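Local coordinates for protein DHC, diheme cytochrome c (Rhodobacter sphaeroides, PDB 2FWT) that carries two covalently attached c-type hemes and probably passes electrons to its redox partner, the sphaeroides heme protein SHP, at residues V3-T9 against Q54-L59; R28-L33 against T81-I85. All coordinates share one frame; numbering follows the deposited sequence.

Contact 1: residues V3-T9 against Q54-L59; sequences VVTDPLT and QIESYL
Asp-6 OD1, above the plane of the Tyr-58 ring near its CG, is gripped from three directions. The hydroxyl of Thr-9 donates to it through OG1 at 2.8 Å, on the anti side and close to the carboxylate plane. Thr-9 N, 3.1 Å from the same OD1, comes from above that plane in a capping bond. A water also donates to Asp-6 OD1 and reaches more weakly to Gln-54 O, linking the cap to the other helix. Together with the start of helix 7-12, these donors would probably stabilise the carboxylate's negative charge. With CG anti to the backbone N (chi1 -172°), the carboxylate can turn back to Thr-9 while CB sits over the centre of the Tyr-58 ring, 3.5 Å from its centroid, in a CH-pi contact only 7° off the normal. Val-4 CG1 and Thr-9 OG1 approach the ring obliquely, 4.1 Å from Tyr-58 CE2 and 3.6 Å from Tyr-58 CD2 respectively. Replacing Tyr-58 by an alanine is likely to leave Asp-6 CB and Val-4 without their aromatic neighbour. The Leu-8 side chain crosses that of Ile-55 at about a right angle, its CD1 3.7 Å from Ile-55 CG1. The whole is an N-capped helix start resting on a second helix, and helix 7-12 leads directly into the CXXCH heme-attachment motif of Cys-13, Cys-16 and His-17.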
ATOM      1  N   VAL A   3       6.987  -8.284  -1.276  1.00 35.44           N
ATOM      2  CA  VAL A   3       5.853  -9.071  -1.702  1.00 34.94           C
ATOM      3  C   VAL A   3       5.026  -9.499  -0.494  1.00 33.53           C
ATOM      4  O   VAL A   3       5.582  -9.913   0.538  1.00 33.08           O
ATOM      5  CB  VAL A   3       6.420 -10.277  -2.505  1.00 35.90           C
ATOM      6  CG1 VAL A   3       5.822 -11.614  -2.086  1.00 38.57           C
ATOM      7  CG2 VAL A   3       6.269 -10.017  -3.967  1.00 37.17           C
ATOM      8  N   VAL A   4       3.709  -9.387  -0.600  1.00 31.68           N
ATOM      9  CA  VAL A   4       2.841  -9.795   0.479  1.00 31.65           C
ATOM     10  C   VAL A   4       2.656 -11.292   0.352  1.00 32.16           C
ATOM     11  O   VAL A   4       2.050 -11.766  -0.609  1.00 31.04           O
ATOM     12  CB  VAL A   4       1.440  -9.147   0.427  1.00 29.77           C
ATOM     13  CG1 VAL A   4       0.591  -9.735   1.511  1.00 28.50           C
ATOM     14  CG2 VAL A   4       1.514  -7.616   0.591  1.00 27.66           C
ATOM     15  N   THR A   5       3.174 -12.004   1.343  1.00 33.74           N
ATOM     16  CA  THR A   5       3.101 -13.463   1.381  1.00 34.60           C
ATOM     17  C   THR A   5       1.954 -13.953   2.267  1.00 34.26           C
ATOM     18  O   THR A   5       1.461 -15.082   2.103  1.00 36.05           O
ATOM     19  CB  THR A   5       4.430 -14.048   1.874  1.00 36.61           C
ATOM     20  OG1 THR A   5       4.349 -15.483   1.833  1.00 41.74           O
ATOM     21  CG2 THR A   5       4.781 -13.537   3.312  1.00 38.38           C
ATOM     22  N   ASP A   6       1.510 -13.108   3.181  1.00 31.73           N
ATOM     23  CA  ASP A   6       0.403 -13.447   4.048  1.00 29.46           C
ATOM     24  C   ASP A   6      -0.902 -13.674   3.274  1.00 28.06           C
ATOM     25  O   ASP A   6      -1.445 -12.744   2.679  1.00 25.11           O
ATOM     26  CB  ASP A   6       0.201 -12.342   5.048  1.00 29.12           C
ATOM     27  CG  ASP A   6      -0.801 -12.704   6.086  1.00 28.21           C
ATOM     28  OD1 ASP A   6      -1.812 -12.002   6.193  1.00 24.62           O
ATOM     29  OD2 ASP A   6      -0.577 -13.726   6.796  1.00 31.78           O
ATOM     30  N   PRO A   7      -1.428 -14.914   3.288  1.00 26.71           N
ATOM     31  CA  PRO A   7      -2.655 -15.189   2.525  1.00 25.66           C
ATOM     32  C   PRO A   7      -3.864 -14.309   2.818  1.00 24.63           C
ATOM     33  O   PRO A   7      -4.508 -13.856   1.877  1.00 23.34           O
ATOM     34  CB  PRO A   7      -2.941 -16.662   2.854  1.00 26.25           C
ATOM     35  CG  PRO A   7      -1.590 -17.212   3.176  1.00 26.54           C
ATOM     36  CD  PRO A   7      -0.887 -16.138   3.909  1.00 27.06           C
ATOM     37  N   LEU A   8      -4.152 -14.010   4.090  1.00 24.06           N
ATOM     38  CA  LEU A   8      -5.310 -13.176   4.415  1.00 23.47           C
ATOM     39  C   LEU A   8      -5.131 -11.763   3.879  1.00 22.77           C
ATOM     40  O   LEU A   8      -6.053 -11.169   3.355  1.00 21.51           O
ATOM     41  CB  LEU A   8      -5.467 -13.039   5.927  1.00 24.08           C
ATOM     42  CG  LEU A   8      -6.826 -12.962   6.616  1.00 26.26           C
ATOM     43  CD1 LEU A   8      -6.695 -12.257   7.932  1.00 26.41           C
ATOM     44  CD2 LEU A   8      -8.013 -12.527   5.828  1.00 28.06           C
ATOM     45  N   THR A   9      -3.948 -11.203   4.100  1.00 21.76           N
ATOM     46  CA  THR A   9      -3.671  -9.847   3.629  1.00 22.03           C
ATOM     47  C   THR A   9      -3.685  -9.829   2.101  1.00 21.93           C
ATOM     48  O   THR A   9      -4.303  -8.948   1.516  1.00 21.38           O
ATOM     49  CB  THR A   9      -2.338  -9.327   4.168  1.00 21.04           C
ATOM     50  OG1 THR A   9      -2.376  -9.359   5.607  1.00 20.13           O
ATOM     51  CG2 THR A   9      -2.082  -7.919   3.666  1.00 20.70           C
ATOM     52  N   GLN A  54      -5.916  -9.367  12.430  1.00 18.40           N
ATOM     53  CA  GLN A  54      -4.899 -10.250  11.855  1.00 18.56           C
ATOM     54  C   GLN A  54      -4.070  -9.584  10.755  1.00 17.96           C
ATOM     55  O   GLN A  54      -2.845  -9.785  10.699  1.00 17.45           O
ATOM     56  CB  GLN A  54      -5.486 -11.553  11.281  1.00 20.98           C
ATOM     57  CG  GLN A  54      -5.888 -12.590  12.336  1.00 27.09           C
ATOM     58  CD  GLN A  54      -4.777 -13.512  12.924  1.00 30.70           C
ATOM     59  OE1 GLN A  54      -5.123 -14.407  13.703  1.00 36.24           O
ATOM     60  NE2 GLN A  54      -3.487 -13.327  12.563  1.00 29.74           N
ATOM     61  N   ILE A  55      -4.737  -8.847   9.868  1.00 16.41           N
ATOM     62  CA  ILE A  55      -4.039  -8.180   8.766  1.00 16.66           C
ATOM     63  C   ILE A  55      -3.169  -7.091   9.379  1.00 16.21           C
ATOM     64  O   ILE A  55      -1.990  -6.957   9.047  1.00 16.77           O
ATOM     65  CB  ILE A  55      -5.025  -7.624   7.747  1.00 15.70           C
ATOM     66  CG1 ILE A  55      -5.716  -8.801   7.031  1.00 16.16           C
ATOM     67  CG2 ILE A  55      -4.405  -6.626   6.790  1.00 16.45           C
ATOM     68  CD1 ILE A  55      -6.937  -8.369   6.271  1.00 17.33           C
ATOM     69  N   GLU A  56      -3.755  -6.332  10.288  1.00 16.55           N
ATOM     70  CA  GLU A  56      -3.015  -5.255  10.926  1.00 17.32           C
ATOM     71  C   GLU A  56      -1.765  -5.767  11.633  1.00 17.28           C
ATOM     72  O   GLU A  56      -0.687  -5.185  11.563  1.00 16.87           O
ATOM     73  CB  GLU A  56      -3.907  -4.474  11.883  1.00 17.28           C
ATOM     74  CG  GLU A  56      -3.194  -3.269  12.456  1.00 18.84           C
ATOM     75  CD  GLU A  56      -4.029  -2.436  13.402  1.00 19.32           C
ATOM     76  OE1 GLU A  56      -5.270  -2.601  13.410  1.00 21.96           O
ATOM     77  OE2 GLU A  56      -3.422  -1.623  14.136  1.00 19.89           O
ATOM     78  N   SER A  57      -1.896  -6.861  12.347  1.00 17.56           N
ATOM     79  CA  SER A  57      -0.741  -7.420  13.046  1.00 17.40           C
ATOM     80  C   SER A  57       0.399  -7.767  12.069  1.00 17.55           C
ATOM     81  O   SER A  57       1.567  -7.478  12.339  1.00 17.44           O
ATOM     82  CB  SER A  57      -1.157  -8.638  13.890  1.00 17.82           C
ATOM     83  OG  SER A  57       0.018  -9.322  14.361  1.00 19.58           O
ATOM     84  N   TYR A  58       0.060  -8.355  10.920  1.00 17.29           N
ATOM     85  CA  TYR A  58       1.044  -8.699   9.913  1.00 17.36           C
ATOM     86  C   TYR A  58       1.705  -7.434   9.357  1.00 16.47           C
ATOM     87  O   TYR A  58       2.938  -7.372   9.245  1.00 17.15           O
ATOM     88  CB  TYR A  58       0.402  -9.536   8.780  1.00 19.54           C
ATOM     89  CG  TYR A  58       1.257  -9.599   7.537  1.00 19.05           C
ATOM     90  CD1 TYR A  58       2.292 -10.501   7.439  1.00 20.48           C
ATOM     91  CD2 TYR A  58       1.033  -8.743   6.454  1.00 21.00           C
ATOM     92  CE1 TYR A  58       3.117 -10.522   6.329  1.00 22.52           C
ATOM     93  CE2 TYR A  58       1.847  -8.786   5.320  1.00 21.12           C
ATOM     94  CZ  TYR A  58       2.869  -9.682   5.268  1.00 21.47           C
ATOM     95  OH  TYR A  58       3.683  -9.745   4.170  1.00 22.43           O
ATOM     96  N   LEU A  59       0.893  -6.434   9.021  1.00 15.88           N
ATOM     97  CA  LEU A  59       1.407  -5.210   8.416  1.00 15.89           C
ATOM     98  C   LEU A  59       2.338  -4.496   9.381  1.00 15.76           C
ATOM     99  O   LEU A  59       3.455  -4.106   9.032  1.00 16.69           O
ATOM    100  CB  LEU A  59       0.273  -4.325   7.939  1.00 15.88           C
ATOM    101  CG  LEU A  59      -0.572  -4.857   6.780  1.00 16.92           C
ATOM    102  CD1 LEU A  59      -1.852  -4.024   6.626  1.00 17.87           C
ATOM    103  CD2 LEU A  59       0.210  -4.870   5.504  1.00 18.19           C
TER
HETATM  104  O   HOH W   1      -2.963 -12.139   8.582  1.00 32.41           O

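Contact 2: residues R28-L33 against T81-I85; sequences RSWTAL and TPLRI. With HEC (heme c), chain C.
Ser-29 OG donates a short hydrogen bond of 2.6 Å to Pro-82 O, the one direct hydrogen bond between helix segment 28-33 and the loop 81-85. The donor meets the carbonyl at a C=O...OG angle of 134°. Rotation that places OG beside its own backbone N, anti to the carbonyl carbon, sets it against the proline ring too, where it comes within 3.2 Å of Pro-82 CD in tight packing. The preceding residue, Arg-28, runs past Thr-81 in the opposite direction. Its CG takes the crowded position between N and the carbonyl carbon, and its extended chain then brings CD to 3.6 Å from Thr-81 OG1.

Leu-83 has an unfavourable conformation: chi1 is -92°, and chi2 of 6° almost eclipses CD1 with CA. CD1 thereby reaches Ala-32 CB at 3.7 Å, while CG lies against Leu-33 CD2. Leu-33 in turn wedges between loop and heme, its CD1 3.6 Å from Leu-83 O and touching the heme methyl CMA. Leu-83 O is thus buried against the two methyls of Leu-33, with no hydrogen-bonding partner in the model.

The next residue, Arg-84, turns away from the helix and extends its chain along the heme edge. NH1 bridges the two propionates, 3.0 Å from heme O2A and 2.9 Å from heme O1D, and NH2 donates a further bond to O1D, so three bonds fix the guanidinium and probably offset the propionate charges.

Helix 27-34 lies between this loop, which precedes helix 89-98, and helix 49-61, where Trp-30 packs on Leu-59 and Thr-31 on Val-60.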
ATOM      1  N   ARG A  28       2.662   2.939  12.277  1.00 18.05           N
ATOM      2  CA  ARG A  28       1.577   3.859  12.639  1.00 19.19           C
ATOM      3  C   ARG A  28       0.622   4.166  11.487  1.00 17.94           C
ATOM      4  O   ARG A  28      -0.554   4.411  11.709  1.00 17.75           O
ATOM      5  CB  ARG A  28       2.138   5.149  13.190  1.00 20.09           C
ATOM      6  CG  ARG A  28       2.863   6.018  12.191  1.00 22.93           C
ATOM      7  CD  ARG A  28       3.665   7.075  12.966  1.00 24.94           C
ATOM      8  NE  ARG A  28       4.389   7.938  12.054  1.00 27.35           N
ATOM      9  CZ  ARG A  28       5.585   7.660  11.515  1.00 28.83           C
ATOM     10  NH1 ARG A  28       6.232   6.549  11.808  1.00 27.94           N
ATOM     11  NH2 ARG A  28       6.124   8.523  10.672  1.00 29.49           N
ATOM     12  N   SER A  29       1.148   4.133  10.261  1.00 17.34           N
ATOM     13  CA  SER A  29       0.377   4.347   9.040  1.00 16.59           C
ATOM     14  C   SER A  29      -0.531   3.147   8.750  1.00 15.60           C
ATOM     15  O   SER A  29      -1.709   3.311   8.457  1.00 15.15           O
ATOM     16  CB  SER A  29       1.295   4.624   7.852  1.00 16.18           C
ATOM     17  OG  SER A  29       1.998   5.869   8.000  1.00 17.29           O
ATOM     18  N   TRP A  30      -0.001   1.931   8.847  1.00 16.01           N
ATOM     19  CA  TRP A  30      -0.856   0.754   8.711  1.00 15.68           C
ATOM     20  C   TRP A  30      -1.962   0.733   9.762  1.00 16.22           C
ATOM     21  O   TRP A  30      -3.116   0.436   9.446  1.00 15.58           O
ATOM     22  CB  TRP A  30      -0.041  -0.512   8.769  1.00 15.45           C
ATOM     23  CG  TRP A  30       0.881  -0.751   7.595  1.00 13.88           C
ATOM     24  CD1 TRP A  30       2.212  -0.957   7.653  1.00 14.17           C
ATOM     25  CD2 TRP A  30       0.523  -0.837   6.215  1.00 13.40           C
ATOM     26  NE1 TRP A  30       2.703  -1.148   6.431  1.00 15.53           N
ATOM     27  CE2 TRP A  30       1.694  -1.104   5.514  1.00 13.60           C
ATOM     28  CE3 TRP A  30      -0.689  -0.712   5.504  1.00 14.87           C
ATOM     29  CZ2 TRP A  30       1.722  -1.262   4.125  1.00 15.39           C
ATOM     30  CZ3 TRP A  30      -0.672  -0.888   4.116  1.00 14.64           C
ATOM     31  CH2 TRP A  30       0.518  -1.166   3.445  1.00 15.04           C
ATOM     32  N   THR A  31      -1.640   1.063  11.000  1.00 16.74           N
ATOM     33  CA  THR A  31      -2.660   1.079  12.062  1.00 16.93           C
ATOM     34  C   THR A  31      -3.751   2.120  11.740  1.00 17.57           C
ATOM     35  O   THR A  31      -4.956   1.876  11.905  1.00 17.10           O
ATOM     36  CB  THR A  31      -2.005   1.328  13.434  1.00 17.25           C
ATOM     37  OG1 THR A  31      -1.249   0.172  13.796  1.00 17.71           O
ATOM     38  CG2 THR A  31      -3.032   1.638  14.494  1.00 17.04           C
ATOM     39  N   ALA A  32      -3.327   3.279  11.273  1.00 17.53           N
ATOM     40  CA  ALA A  32      -4.271   4.320  10.922  1.00 17.38           C
ATOM     41  C   ALA A  32      -5.206   3.884   9.806  1.00 17.55           C
ATOM     42  O   ALA A  32      -6.425   4.140   9.851  1.00 17.49           O
ATOM     43  CB  ALA A  32      -3.524   5.568  10.533  1.00 18.15           C
ATOM     44  N   LEU A  33      -4.635   3.292   8.767  1.00 17.44           N
ATOM     45  CA  LEU A  33      -5.425   2.810   7.651  1.00 17.94           C
ATOM     46  C   LEU A  33      -6.390   1.699   8.103  1.00 17.68           C
ATOM     47  O   LEU A  33      -7.592   1.707   7.766  1.00 17.09           O
ATOM     48  CB  LEU A  33      -4.530   2.288   6.529  1.00 18.95           C
ATOM     49  CG  LEU A  33      -3.917   3.255   5.529  1.00 22.64           C
ATOM     50  CD1 LEU A  33      -2.921   2.523   4.647  1.00 24.12           C
ATOM     51  CD2 LEU A  33      -4.996   3.914   4.660  1.00 25.27           C
ATOM     52  N   THR A  81       1.758  11.111  10.206  1.00 32.11           N
ATOM     53  CA  THR A  81       1.280   9.761   9.846  1.00 31.02           C
ATOM     54  C   THR A  81       0.756   9.722   8.408  1.00 30.46           C
ATOM     55  O   THR A  81      -0.404  10.063   8.138  1.00 28.74           O
ATOM     56  CB  THR A  81       0.219   9.276  10.837  1.00 31.50           C
ATOM     57  OG1 THR A  81       0.822   9.180  12.129  1.00 32.00           O
ATOM     58  CG2 THR A  81      -0.295   7.901  10.453  1.00 31.74           C
ATOM     59  N   PRO A  82       1.627   9.308   7.474  1.00 29.73           N
ATOM     60  CA  PRO A  82       1.161   9.204   6.097  1.00 28.69           C
ATOM     61  C   PRO A  82       0.064   8.121   5.980  1.00 27.15           C
ATOM     62  O   PRO A  82       0.092   7.146   6.743  1.00 27.32           O
ATOM     63  CB  PRO A  82       2.419   8.821   5.307  1.00 29.31           C
ATOM     64  CG  PRO A  82       3.496   8.476   6.323  1.00 30.39           C
ATOM     65  CD  PRO A  82       3.041   8.928   7.670  1.00 30.42           C
ATOM     66  N   LEU A  83      -0.895   8.296   5.070  1.00 23.96           N
ATOM     67  CA  LEU A  83      -1.774   7.214   4.708  1.00 23.89           C
ATOM     68  C   LEU A  83      -1.399   6.595   3.360  1.00 21.69           C
ATOM     69  O   LEU A  83      -1.925   5.528   3.030  1.00 21.74           O
ATOM     70  CB  LEU A  83      -3.218   7.683   4.644  1.00 24.83           C
ATOM     71  CG  LEU A  83      -4.134   7.578   5.875  1.00 27.85           C
ATOM     72  CD1 LEU A  83      -3.472   7.120   7.136  1.00 28.27           C
ATOM     73  CD2 LEU A  83      -4.928   8.875   6.050  1.00 28.31           C
ATOM     74  N   ARG A  84      -0.529   7.257   2.588  1.00 18.85           N
ATOM     75  CA  ARG A  84      -0.240   6.816   1.214  1.00 17.81           C
ATOM     76  C   ARG A  84       1.254   6.612   1.039  1.00 16.69           C
ATOM     77  O   ARG A  84       2.057   7.500   1.415  1.00 17.07           O
ATOM     78  CB  ARG A  84      -0.731   7.838   0.167  1.00 16.82           C
ATOM     79  CG  ARG A  84      -2.200   7.940   0.085  1.00 16.83           C
ATOM     80  CD  ARG A  84      -2.601   8.979  -0.927  1.00 17.98           C
ATOM     81  NE  ARG A  84      -4.030   9.051  -1.271  1.00 18.55           N
ATOM     82  CZ  ARG A  84      -4.653   8.380  -2.239  1.00 18.34           C
ATOM     83  NH1 ARG A  84      -4.050   7.440  -2.933  1.00 18.63           N
ATOM     84  NH2 ARG A  84      -5.938   8.623  -2.467  1.00 19.34           N
ATOM     85  N   ILE A  85       1.605   5.480   0.434  1.00 15.70           N
ATOM     86  CA  ILE A  85       2.951   5.246  -0.048  1.00 15.97           C
ATOM     87  C   ILE A  85       3.338   6.360  -1.040  1.00 15.40           C
ATOM     88  O   ILE A  85       4.453   6.897  -1.000  1.00 14.94           O
ATOM     89  CB  ILE A  85       3.063   3.872  -0.727  1.00 15.79           C
ATOM     90  CG1 ILE A  85       2.776   2.733   0.282  1.00 16.28           C
ATOM     91  CG2 ILE A  85       4.456   3.684  -1.330  1.00 16.36           C
ATOM     92  CD1 ILE A  85       2.324   1.445  -0.389  1.00 16.96           C
TER
HETATM   93 FE   HEC C 805      -6.845   0.241  -0.472  1.00 17.17          FE
HETATM   94  CHA HEC C 805      -5.472   3.093  -1.662  1.00 15.73           C
HETATM   95  CHB HEC C 805      -4.078  -0.277   1.497  1.00 15.69           C
HETATM   96  CHC HEC C 805      -8.159  -2.681   0.635  1.00 17.23           C
HETATM   97  CHD HEC C 805      -9.669   0.807  -2.293  1.00 17.36           C
HETATM   98  NA  HEC C 805      -5.099   1.191  -0.160  1.00 15.71           N
HETATM   99  C1A HEC C 805      -4.726   2.382  -0.759  1.00 15.05           C
HETATM  100  C2A HEC C 805      -3.432   2.785  -0.293  1.00 14.63           C
HETATM  101  C3A HEC C 805      -3.032   1.839   0.582  1.00 14.75           C
HETATM  102  C4A HEC C 805      -4.070   0.826   0.672  1.00 15.17           C
HETATM  103  CMA HEC C 805      -1.722   1.794   1.347  1.00 15.38           C
HETATM  104  CAA HEC C 805      -2.686   4.046  -0.746  1.00 16.09           C
HETATM  105  CBA HEC C 805      -1.976   3.862  -2.085  1.00 15.48           C
HETATM  106  CGA HEC C 805      -1.051   5.037  -2.333  1.00 15.91           C
HETATM  107  O1A HEC C 805       0.078   5.019  -1.801  1.00 17.29           O
HETATM  108  O2A HEC C 805      -1.435   5.987  -3.066  1.00 17.19           O
HETATM  109  NB  HEC C 805      -6.235  -1.207   0.817  1.00 16.16           N
HETATM  110  C1B HEC C 805      -5.097  -1.196   1.589  1.00 14.66           C
HETATM  111  C2B HEC C 805      -5.131  -2.326   2.489  1.00 14.43           C
HETATM  112  C3B HEC C 805      -6.285  -2.985   2.252  1.00 14.93           C
HETATM  113  C4B HEC C 805      -6.958  -2.324   1.151  1.00 14.59           C
HETATM  114  CMB HEC C 805      -4.038  -2.570   3.553  1.00 15.04           C
HETATM  115  CAB HEC C 805      -6.857  -4.235   2.957  1.00 17.49           C
HETATM  116  CBB HEC C 805      -7.228  -4.028   4.266  1.00 18.89           C
HETATM  117  NC  HEC C 805      -8.580  -0.744  -0.793  1.00 18.97           N
HETATM  118  C1C HEC C 805      -8.923  -1.960  -0.240  1.00 19.17           C
HETATM  119  C2C HEC C 805     -10.196  -2.375  -0.771  1.00 20.57           C
HETATM  120  C3C HEC C 805     -10.637  -1.406  -1.576  1.00 21.17           C
HETATM  121  C4C HEC C 805      -9.615  -0.373  -1.607  1.00 18.98           C
HETATM  122  CMC HEC C 805     -10.901  -3.688  -0.400  1.00 20.31           C
HETATM  123  CAC HEC C 805     -11.985  -1.362  -2.348  1.00 20.45           C
HETATM  124  CBC HEC C 805     -13.157  -1.536  -1.661  1.00 22.42           C
HETATM  125  ND  HEC C 805      -7.451   1.681  -1.712  1.00 16.80           N
HETATM  126  C1D HEC C 805      -8.692   1.748  -2.347  1.00 17.34           C
HETATM  127  C2D HEC C 805      -8.787   2.971  -3.113  1.00 17.05           C
HETATM  128  C3D HEC C 805      -7.492   3.697  -2.930  1.00 17.68           C
HETATM  129  C4D HEC C 805      -6.722   2.822  -2.052  1.00 16.96           C
HETATM  130  CMD HEC C 805      -9.961   3.469  -3.904  1.00 17.78           C
HETATM  131  CAD HEC C 805      -7.134   5.041  -3.551  1.00 17.96           C
HETATM  132  CBD HEC C 805      -6.474   4.792  -4.913  1.00 18.88           C
HETATM  133  CGD HEC C 805      -6.163   6.081  -5.632  1.00 20.29           C
HETATM  134  O1D HEC C 805      -6.157   7.143  -4.963  1.00 18.95           O
HETATM  135  O2D HEC C 805      -5.910   6.021  -6.878  1.00 19.58           O

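In the fold
The centres of contacts 1 and 2 lie 15 Å apart, and their segments alternate along the chain: 3-9, 28-33, 54-59, then 81-85. Helices 27-34 and 49-61, consecutive in the chain, join the two contacts directly. Leu-59 CB packs 3.6 Å from Trp-30 CG, and Glu-56 OE2 lies 2.8 Å from Thr-31 OG1, probably as a hydrogen bond. The N-terminal helix 7-12 thus packs on helix 49-61, helix 49-61 on helix 27-34, and helix 27-34 on the loop 81-85. Leu-59, Trp-30 and Leu-33 all touch the same heme; together they line one edge of the heme held by Cys-13 and Cys-16.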